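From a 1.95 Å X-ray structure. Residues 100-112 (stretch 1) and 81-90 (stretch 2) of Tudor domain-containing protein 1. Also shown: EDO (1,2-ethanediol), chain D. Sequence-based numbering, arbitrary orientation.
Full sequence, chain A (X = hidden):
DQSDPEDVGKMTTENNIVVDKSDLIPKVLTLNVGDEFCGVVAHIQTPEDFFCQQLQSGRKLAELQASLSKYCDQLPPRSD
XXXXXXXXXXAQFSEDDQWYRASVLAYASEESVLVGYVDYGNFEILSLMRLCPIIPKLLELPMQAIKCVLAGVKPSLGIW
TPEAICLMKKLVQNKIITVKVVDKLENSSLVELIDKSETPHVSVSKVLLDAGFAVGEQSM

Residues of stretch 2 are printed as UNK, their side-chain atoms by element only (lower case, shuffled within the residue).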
# COMPACT_ATOMS: atom_id res chain seq x y z
N TYR A 100 3.43 -12.32 -1.75
CA TYR A 100 2.61 -11.12 -1.87
C TYR A 100 2.67 -10.62 -3.28
O TYR A 100 3.63 -10.95 -4.00
CB TYR A 100 3.12 -10.06 -0.87
CG TYR A 100 2.91 -10.44 0.59
CD1 TYR A 100 1.75 -10.15 1.27
CD2 TYR A 100 3.89 -11.12 1.26
CE1 TYR A 100 1.56 -10.59 2.61
CE2 TYR A 100 3.75 -11.51 2.56
CZ TYR A 100 2.57 -11.26 3.24
OH TYR A 100 2.56 -11.66 4.53
N ARG A 101 1.72 -9.78 -3.67
CA ARG A 101 1.78 -9.10 -4.97
C ARG A 101 2.71 -7.89 -4.91
O ARG A 101 2.77 -7.11 -3.94
CB ARG A 101 0.39 -8.78 -5.47
CG ARG A 101 -0.48 -10.01 -5.53
CD ARG A 101 -1.79 -9.77 -6.19
NE ARG A 101 -2.54 -8.66 -5.61
CZ ARG A 101 -3.77 -8.35 -5.94
NH1 ARG A 101 -4.43 -9.04 -6.84
NH2 ARG A 101 -4.36 -7.33 -5.38
N ALA A 102 3.55 -7.75 -5.94
CA ALA A 102 4.56 -6.75 -5.85
C ALA A 102 4.86 -6.14 -7.23
O ALA A 102 4.81 -6.84 -8.23
CB ALA A 102 5.82 -7.31 -5.27
N SER A 103 5.07 -4.83 -7.22
CA SER A 103 5.48 -4.06 -8.42
C SER A 103 6.98 -3.98 -8.46
O SER A 103 7.60 -3.65 -7.50
CB SER A 103 4.94 -2.66 -8.28
OG SER A 103 5.14 -1.95 -9.46
N VAL A 104 7.57 -4.26 -9.62
CA VAL A 104 9.02 -4.13 -9.79
C VAL A 104 9.42 -2.67 -9.95
O VAL A 104 9.06 -2.07 -10.95
CB VAL A 104 9.43 -4.95 -11.01
CG1 VAL A 104 10.93 -4.85 -11.27
CG2 VAL A 104 8.98 -6.40 -10.81
N LEU A 105 10.09 -2.06 -8.98
CA LEU A 105 10.31 -0.60 -9.05
C LEU A 105 11.64 -0.26 -9.75
O LEU A 105 11.70 0.72 -10.41
CB LEU A 105 10.26 0.07 -7.69
CG LEU A 105 8.97 -0.22 -6.86
CD1 LEU A 105 9.13 0.41 -5.52
CD2 LEU A 105 7.78 0.34 -7.59
N ALA A 106 12.64 -1.11 -9.62
CA ALA A 106 14.01 -0.84 -10.04
C ALA A 106 14.84 -2.07 -9.76
O ALA A 106 14.58 -2.83 -8.79
CB ALA A 106 14.60 0.38 -9.30
N TYR A 107 15.88 -2.29 -10.57
CA TYR A 107 16.86 -3.28 -10.19
C TYR A 107 17.87 -2.60 -9.27
O TYR A 107 18.39 -1.51 -9.59
CB TYR A 107 17.54 -3.91 -11.43
CG TYR A 107 16.77 -5.05 -11.97
CD1 TYR A 107 15.56 -4.84 -12.57
CD2 TYR A 107 17.26 -6.35 -11.89
CE1 TYR A 107 14.79 -5.91 -13.05
CE2 TYR A 107 16.53 -7.43 -12.38
CZ TYR A 107 15.27 -7.20 -12.95
OH TYR A 107 14.51 -8.26 -13.48
N ALA A 108 18.17 -3.24 -8.15
CA ALA A 108 19.25 -2.77 -7.24
C ALA A 108 20.64 -3.29 -7.63
O ALA A 108 21.64 -2.67 -7.29
CB ALA A 108 18.97 -3.16 -5.83
N SER A 109 20.69 -4.45 -8.24
CA SER A 109 21.93 -4.98 -8.83
C SER A 109 21.47 -5.86 -9.98
O SER A 109 20.28 -5.92 -10.33
CB SER A 109 22.69 -5.82 -7.76
OG SER A 109 21.87 -6.92 -7.28
N GLU A 110 22.38 -6.66 -10.49
CA GLU A 110 22.02 -7.62 -11.52
C GLU A 110 21.13 -8.70 -10.99
O GLU A 110 20.42 -9.27 -11.78
CB GLU A 110 23.26 -8.26 -12.14
CG GLU A 110 24.21 -7.25 -12.77
CD GLU A 110 23.76 -6.76 -14.13
OE1 GLU A 110 22.61 -7.00 -14.53
OE2 GLU A 110 24.61 -6.18 -14.87
N GLU A 111 21.23 -9.03 -9.70
CA GLU A 111 20.48 -10.12 -9.10
C GLU A 111 19.46 -9.74 -7.98
O GLU A 111 18.97 -10.61 -7.30
CB GLU A 111 21.50 -11.15 -8.58
CG GLU A 111 22.61 -11.53 -9.61
CD GLU A 111 22.09 -12.21 -10.90
OE1 GLU A 111 20.92 -12.69 -10.92
OE2 GLU A 111 22.86 -12.30 -11.93
N SER A 112 19.09 -8.46 -7.86
CA SER A 112 18.26 -7.99 -6.76
C SER A 112 17.38 -6.85 -7.26
O SER A 112 17.75 -6.14 -8.19
CB SER A 112 19.11 -7.60 -5.54
OG SER A 112 19.91 -6.46 -5.79
N UNK A 81 14.21 -15.79 -14.17
CA UNK A 81 13.10 -14.82 -14.08
C UNK A 81 13.66 -13.41 -13.84
O UNK A 81 14.30 -13.13 -12.83
c UNK A 81 10.84 -14.29 -13.03
c UNK A 81 9.36 -12.79 -11.82
c UNK A 81 8.66 -12.51 -12.99
c UNK A 81 10.44 -13.67 -11.83
c UNK A 81 10.14 -13.97 -14.21
c UNK A 81 9.05 -13.09 -14.19
c UNK A 81 12.03 -15.22 -13.06
N UNK A 82 13.45 -12.56 -14.83
CA UNK A 82 13.91 -11.22 -14.83
C UNK A 82 12.73 -10.40 -15.29
O UNK A 82 12.61 -10.09 -16.48
c UNK A 82 16.38 -11.66 -15.29
c UNK A 82 17.89 -13.56 -15.21
c UNK A 82 18.74 -12.86 -14.38
c UNK A 82 18.42 -11.55 -14.00
c UNK A 82 17.25 -10.95 -14.48
c UNK A 82 16.72 -12.96 -15.66
c UNK A 82 15.11 -11.04 -15.80
o UNK A 82 19.90 -13.47 -13.94
N UNK A 83 11.87 -9.98 -14.32
CA UNK A 83 10.79 -9.08 -14.67
C UNK A 83 11.27 -7.70 -15.11
O UNK A 83 12.37 -7.27 -14.73
c UNK A 83 10.98 -9.26 -12.29
c UNK A 83 11.88 -10.31 -12.89
c UNK A 83 9.99 -9.01 -13.37
N UNK A 84 10.44 -7.02 -15.91
CA UNK A 84 10.71 -5.69 -16.36
C UNK A 84 10.27 -4.72 -15.33
O UNK A 84 9.40 -5.07 -14.48
c UNK A 84 10.01 -5.39 -17.69
N UNK A 85 10.84 -3.50 -15.41
CA UNK A 85 10.47 -2.39 -14.54
C UNK A 85 9.00 -2.14 -14.76
O UNK A 85 8.56 -2.08 -15.88
c UNK A 85 12.79 -1.32 -14.54
c UNK A 85 11.28 -1.08 -14.75
c UNK A 85 13.16 -2.19 -13.37
c UNK A 85 10.75 0.04 -13.85
N UNK A 86 8.26 -2.09 -13.68
CA UNK A 86 6.82 -1.93 -13.73
C UNK A 86 5.95 -3.16 -13.85
O UNK A 86 4.75 -3.04 -13.93
N UNK A 87 6.52 -4.35 -13.91
CA UNK A 87 5.72 -5.53 -14.00
C UNK A 87 5.15 -5.76 -12.59
O UNK A 87 5.75 -5.34 -11.60
c UNK A 87 6.85 -6.88 -15.82
o UNK A 87 6.40 -6.03 -16.60
o UNK A 87 7.52 -7.87 -16.13
c UNK A 87 6.55 -6.77 -14.35
N UNK A 88 4.00 -6.42 -12.54
CA UNK A 88 3.55 -7.03 -11.27
C UNK A 88 4.06 -8.46 -11.27
O UNK A 88 4.06 -9.11 -12.30
c UNK A 88 1.57 -7.53 -9.79
c UNK A 88 1.97 -4.65 -10.10
c UNK A 88 2.02 -6.99 -11.15
c UNK A 88 1.52 -5.55 -11.24
N UNK A 89 4.53 -8.93 -10.14
CA UNK A 89 4.91 -10.34 -10.00
C UNK A 89 4.58 -10.77 -8.56
O UNK A 89 3.86 -10.04 -7.87
s UNK A 89 7.52 -9.67 -9.22
c UNK A 89 6.39 -10.50 -10.32
N UNK A 90 5.03 -11.95 -8.15
CA UNK A 90 4.98 -12.42 -6.75
C UNK A 90 6.37 -12.23 -6.14
O UNK A 90 7.39 -12.42 -6.83
s UNK A 90 3.06 -14.27 -7.60
c UNK A 90 4.53 -13.87 -6.66
C1 EDO D . 17.45 -15.16 -11.68
O1 EDO D . 16.21 -15.84 -11.88
C2 EDO D . 18.47 -16.08 -11.02
O2 EDO D . 17.85 -16.74 -9.92

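Position 81 has seven side-chain carbons, one leading into a six-membered ring without a heteroatom: Phe81. Its side chain makes no contact with stretch 1, while its backbone N makes a weak hydrogen bond to O1 of the ethanediol (3.0 Å).

Position 82 repeats that pattern but its ring bears an oxygen, so it is Tyr82. Its CD1 lies 4.2 Å from Tyr107 CE2, and its OH sits 3.3 Å from Glu111 OE1; a long aromatic side chain can thus reach the loop beyond the strand.

At position 83, three carbons close a ring onto the backbone N, which identifies Pro83. Its CB packs against Val104 CG2 at 3.8 Å. Having no N-H, it offers Tyr107 only a carbonyl, and Tyr107 OH donates to Pro83 O at 2.7 Å.

Position 84 carries a single carbon, pointing away from stretch 1: Ala84. It opens a type II turn, and its O lies 3.5 Å from Val104 CB.

Four carbons, forked at the first with one arm two carbons long, mark position 85 as Ile85. The longer arm suits an apolar contact, CD1 lying 3.7 Å from Tyr107 CD1, at the edge of that ring, and 4.1 Å from Val104 CG1.

Position 86 has no side-chain atoms and is Gly86. With phi at 88° and psi at 0°, a CB would jam against the preceding carbonyl oxygen. Its N donates to Val104 O at 2.8 Å.

Position 87 shows two carbons, the second carrying two oxygens: Asp87. Its OD2 accepts from Ala84 N (3.0 Å), bracing the turn, while its backbone O accepts from Val104 N (2.9 Å).

Position 88 again has four carbons with the same fork, giving Ile88. It shares a sheet face with Ser103, its CD1 4.0 Å from Ser103 CB.

At position 89, one carbon and one sulfur give Cys89. The compact side chain lies on the Ala102 face, where its SG meets Val104 CG2 at 3.9 Å.

Position 90 has the same two atoms, hence Cys90; it pairs with Arg101 on the Ser103 face, and its CA lies 3.4 Å from Tyr100 O.

The contact combines an antiparallel strand pairing with a turn. Cys89 N donates to Ala102 O (2.8 Å) and Ala102 N to Cys89 O (3.0 Å); the bonds from Val104 to Gly86 and Asp87 extend this ladder into the turn. Val104 fills the space beside Pro83, Ile85 and Cys89, and Tyr107 anchors the segment before the turn. Together the stretches bury 710 Å², summed over both sides.

Stretch 2, residues 81-90: FYPAIGDICC
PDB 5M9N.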